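Local coordinates for specific mitochondrial acyl carrier protein (Toxoplasma, PDB 3CE7) that is a mitochondrial member of the acyl carrier protein family, whose relatives carry acyl chains on a phosphopantetheine arm in fatty acid synthesis, at residues 22-27 against 87-92. Numbering follows the deposited sequence.
Sequences NYIVGM and QEIADF
Ile24 reaches Ala90 with the end of its longer branch, and within segment 22-27 this one extended side chain makes the contact to 87-92. Its CD1 comes to 3.6 Å from Ala90 CA, so the methyl rests on the backbone of the facing helix at a residue whose own side chain is small. The methyl of Ala90 lies beside it, with CB 4.0 Å from Ile24 CD1, and a looser apolar contact of 4.3 Å joins the same CD1 to Ile89 CG2. One methyl group thus meets both Ile89 and Ala90.

The torsions of Ile24 explain the reach. CG1 stands opposite the carbonyl carbon (chi1 -74°), and the branch then runs on fully extended to CD1 (chi2 178°), bridging part of the 6.7 Å between Ile24 CA and Ala90 CA, so that the methyl ends against the Ala90 backbone. The three touching residues are buried, and the interaction between them is purely apolar.

On the second helix, Gln87 reaches forward to Asp91, one turn further along, its NE2 donating to Asp91 OD1 at 3.1 Å. The amide approaches from above the carboxylate plane, 46° out of it, and the same NE2 also bonds to Thr21 OG1, adding a polar link to the first helix.

The pairing belongs to the helical bundle of the acyl carrier protein family, close to the centre of the chain. Ile17 and Thr21 extend the packing against Ala90 along helix 17-29, while Leu86 of helix 86-98 and Phe63 of helix 57-71 also touch Ile24, placing it where three helices meet.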
loop_
_atom_site.group_PDB
_atom_site.type_symbol
_atom_site.label_atom_id
_atom_site.label_comp_id
_atom_site.label_asym_id
_atom_site.label_seq_id
_atom_site.Cartn_x
_atom_site.Cartn_y
_atom_site.Cartn_z
ATOM N N ASN A 22 4.612 7.773 -4.079
ATOM C CA ASN A 22 4.733 8.799 -3.039
ATOM C C ASN A 22 3.466 8.892 -2.181
ATOM O O ASN A 22 3.545 8.953 -0.952
ATOM C CB ASN A 22 5.096 10.163 -3.652
ATOM C CG ASN A 22 6.564 10.252 -4.042
ATOM O OD1 ASN A 22 7.397 9.529 -3.500
ATOM N ND2 ASN A 22 6.885 11.136 -4.992
ATOM N N TYR A 23 2.297 8.861 -2.825
ATOM C CA TYR A 23 1.033 8.950 -2.111
ATOM C C TYR A 23 0.835 7.765 -1.169
ATOM O O TYR A 23 0.446 7.920 0.005
ATOM C CB TYR A 23 -0.136 9.036 -3.099
ATOM C CG TYR A 23 -1.346 9.680 -2.474
ATOM C CD1 TYR A 23 -1.486 11.068 -2.481
ATOM C CD2 TYR A 23 -2.322 8.913 -1.841
ATOM C CE1 TYR A 23 -2.576 11.682 -1.891
ATOM C CE2 TYR A 23 -3.432 9.526 -1.244
ATOM C CZ TYR A 23 -3.539 10.911 -1.275
ATOM O OH TYR A 23 -4.620 11.556 -0.697
ATOM N N ILE A 24 1.123 6.574 -1.682
ATOM C CA ILE A 24 0.925 5.343 -0.930
ATOM C C ILE A 24 1.888 5.254 0.261
ATOM O O ILE A 24 1.502 4.797 1.331
ATOM C CB ILE A 24 0.983 4.125 -1.871
ATOM C CG1 ILE A 24 -0.320 4.080 -2.683
ATOM C CG2 ILE A 24 1.252 2.829 -1.101
ATOM C CD1 ILE A 24 -0.428 2.970 -3.704
ATOM N N VAL A 25 3.121 5.727 0.084
ATOM C CA VAL A 25 4.055 5.843 1.214
ATOM C C VAL A 25 3.446 6.727 2.312
ATOM O O VAL A 25 3.428 6.333 3.482
ATOM C CB VAL A 25 5.445 6.367 0.777
ATOM C CG1 VAL A 25 6.327 6.713 1.999
ATOM C CG2 VAL A 25 6.140 5.322 -0.081
ATOM N N GLY A 26 2.906 7.878 1.920
ATOM C CA GLY A 26 2.232 8.785 2.865
ATOM C C GLY A 26 1.065 8.140 3.592
ATOM O O GLY A 26 0.891 8.327 4.808
ATOM N N MET A 27 0.264 7.371 2.860
ATOM C CA MET A 27 -0.868 6.654 3.457
ATOM C C MET A 27 -0.383 5.646 4.494
ATOM O O MET A 27 -0.973 5.514 5.574
ATOM C CB MET A 27 -1.651 5.895 2.389
ATOM C CG MET A 27 -2.416 6.776 1.431
ATOM S SD MET A 27 -3.176 5.803 0.117
ATOM C CE MET A 27 -4.221 4.680 1.024
ATOM N N GLN A 87 5.780 -0.826 -2.832
ATOM C CA GLN A 87 6.025 -0.712 -4.262
ATOM C C GLN A 87 5.105 -1.642 -5.042
ATOM O O GLN A 87 4.594 -1.267 -6.104
ATOM C CB GLN A 87 7.480 -1.011 -4.625
ATOM C CG GLN A 87 7.788 -0.665 -6.068
ATOM C CD GLN A 87 7.715 0.822 -6.306
ATOM O OE1 GLN A 87 8.584 1.574 -5.848
ATOM N NE2 GLN A 87 6.660 1.268 -6.995
ATOM N N GLU A 88 4.894 -2.848 -4.524
ATOM C CA GLU A 88 4.001 -3.803 -5.186
ATOM C C GLU A 88 2.569 -3.275 -5.259
ATOM O O GLU A 88 1.877 -3.448 -6.266
ATOM C CB GLU A 88 4.027 -5.131 -4.438
ATOM C CG GLU A 88 5.347 -5.887 -4.606
ATOM C CD GLU A 88 5.457 -7.073 -3.671
ATOM O OE1 GLU A 88 4.715 -7.107 -2.672
ATOM O OE2 GLU A 88 6.296 -7.970 -3.922
ATOM N N ILE A 89 2.128 -2.638 -4.174
ATOM C CA ILE A 89 0.776 -2.102 -4.119
ATOM C C ILE A 89 0.627 -0.962 -5.126
ATOM O O ILE A 89 -0.339 -0.944 -5.915
ATOM C CB ILE A 89 0.379 -1.669 -2.700
ATOM C CG1 ILE A 89 0.515 -2.867 -1.751
ATOM C CG2 ILE A 89 -1.079 -1.155 -2.701
ATOM C CD1 ILE A 89 0.142 -2.587 -0.296
ATOM N N ALA A 90 1.579 -0.023 -5.104
ATOM C CA ALA A 90 1.589 1.087 -6.068
ATOM C C ALA A 90 1.594 0.564 -7.508
ATOM O O ALA A 90 0.834 1.035 -8.355
ATOM C CB ALA A 90 2.773 1.999 -5.826
ATOM N N ASP A 91 2.442 -0.427 -7.772
ATOM C CA ASP A 91 2.501 -1.034 -9.098
ATOM C C ASP A 91 1.140 -1.609 -9.518
ATOM O O ASP A 91 0.732 -1.479 -10.681
ATOM C CB ASP A 91 3.565 -2.132 -9.145
ATOM C CG ASP A 91 4.999 -1.597 -9.094
ATOM O OD1 ASP A 91 5.235 -0.381 -9.183
ATOM O OD2 ASP A 91 5.917 -2.433 -8.946
ATOM N N PHE A 92 0.450 -2.268 -8.581
ATOM C CA PHE A 92 -0.845 -2.867 -8.905
ATOM C C PHE A 92 -1.872 -1.778 -9.225
ATOM O O PHE A 92 -2.661 -1.895 -10.177
ATOM C CB PHE A 92 -1.354 -3.748 -7.767
ATOM C CG PHE A 92 -2.602 -4.493 -8.125
ATOM C CD1 PHE A 92 -2.546 -5.602 -8.958
ATOM C CD2 PHE A 92 -3.853 -4.049 -7.678
ATOM C CE1 PHE A 92 -3.713 -6.295 -9.317
ATOM C CE2 PHE A 92 -5.020 -4.737 -8.027
ATOM C CZ PHE A 92 -4.950 -5.849 -8.848
#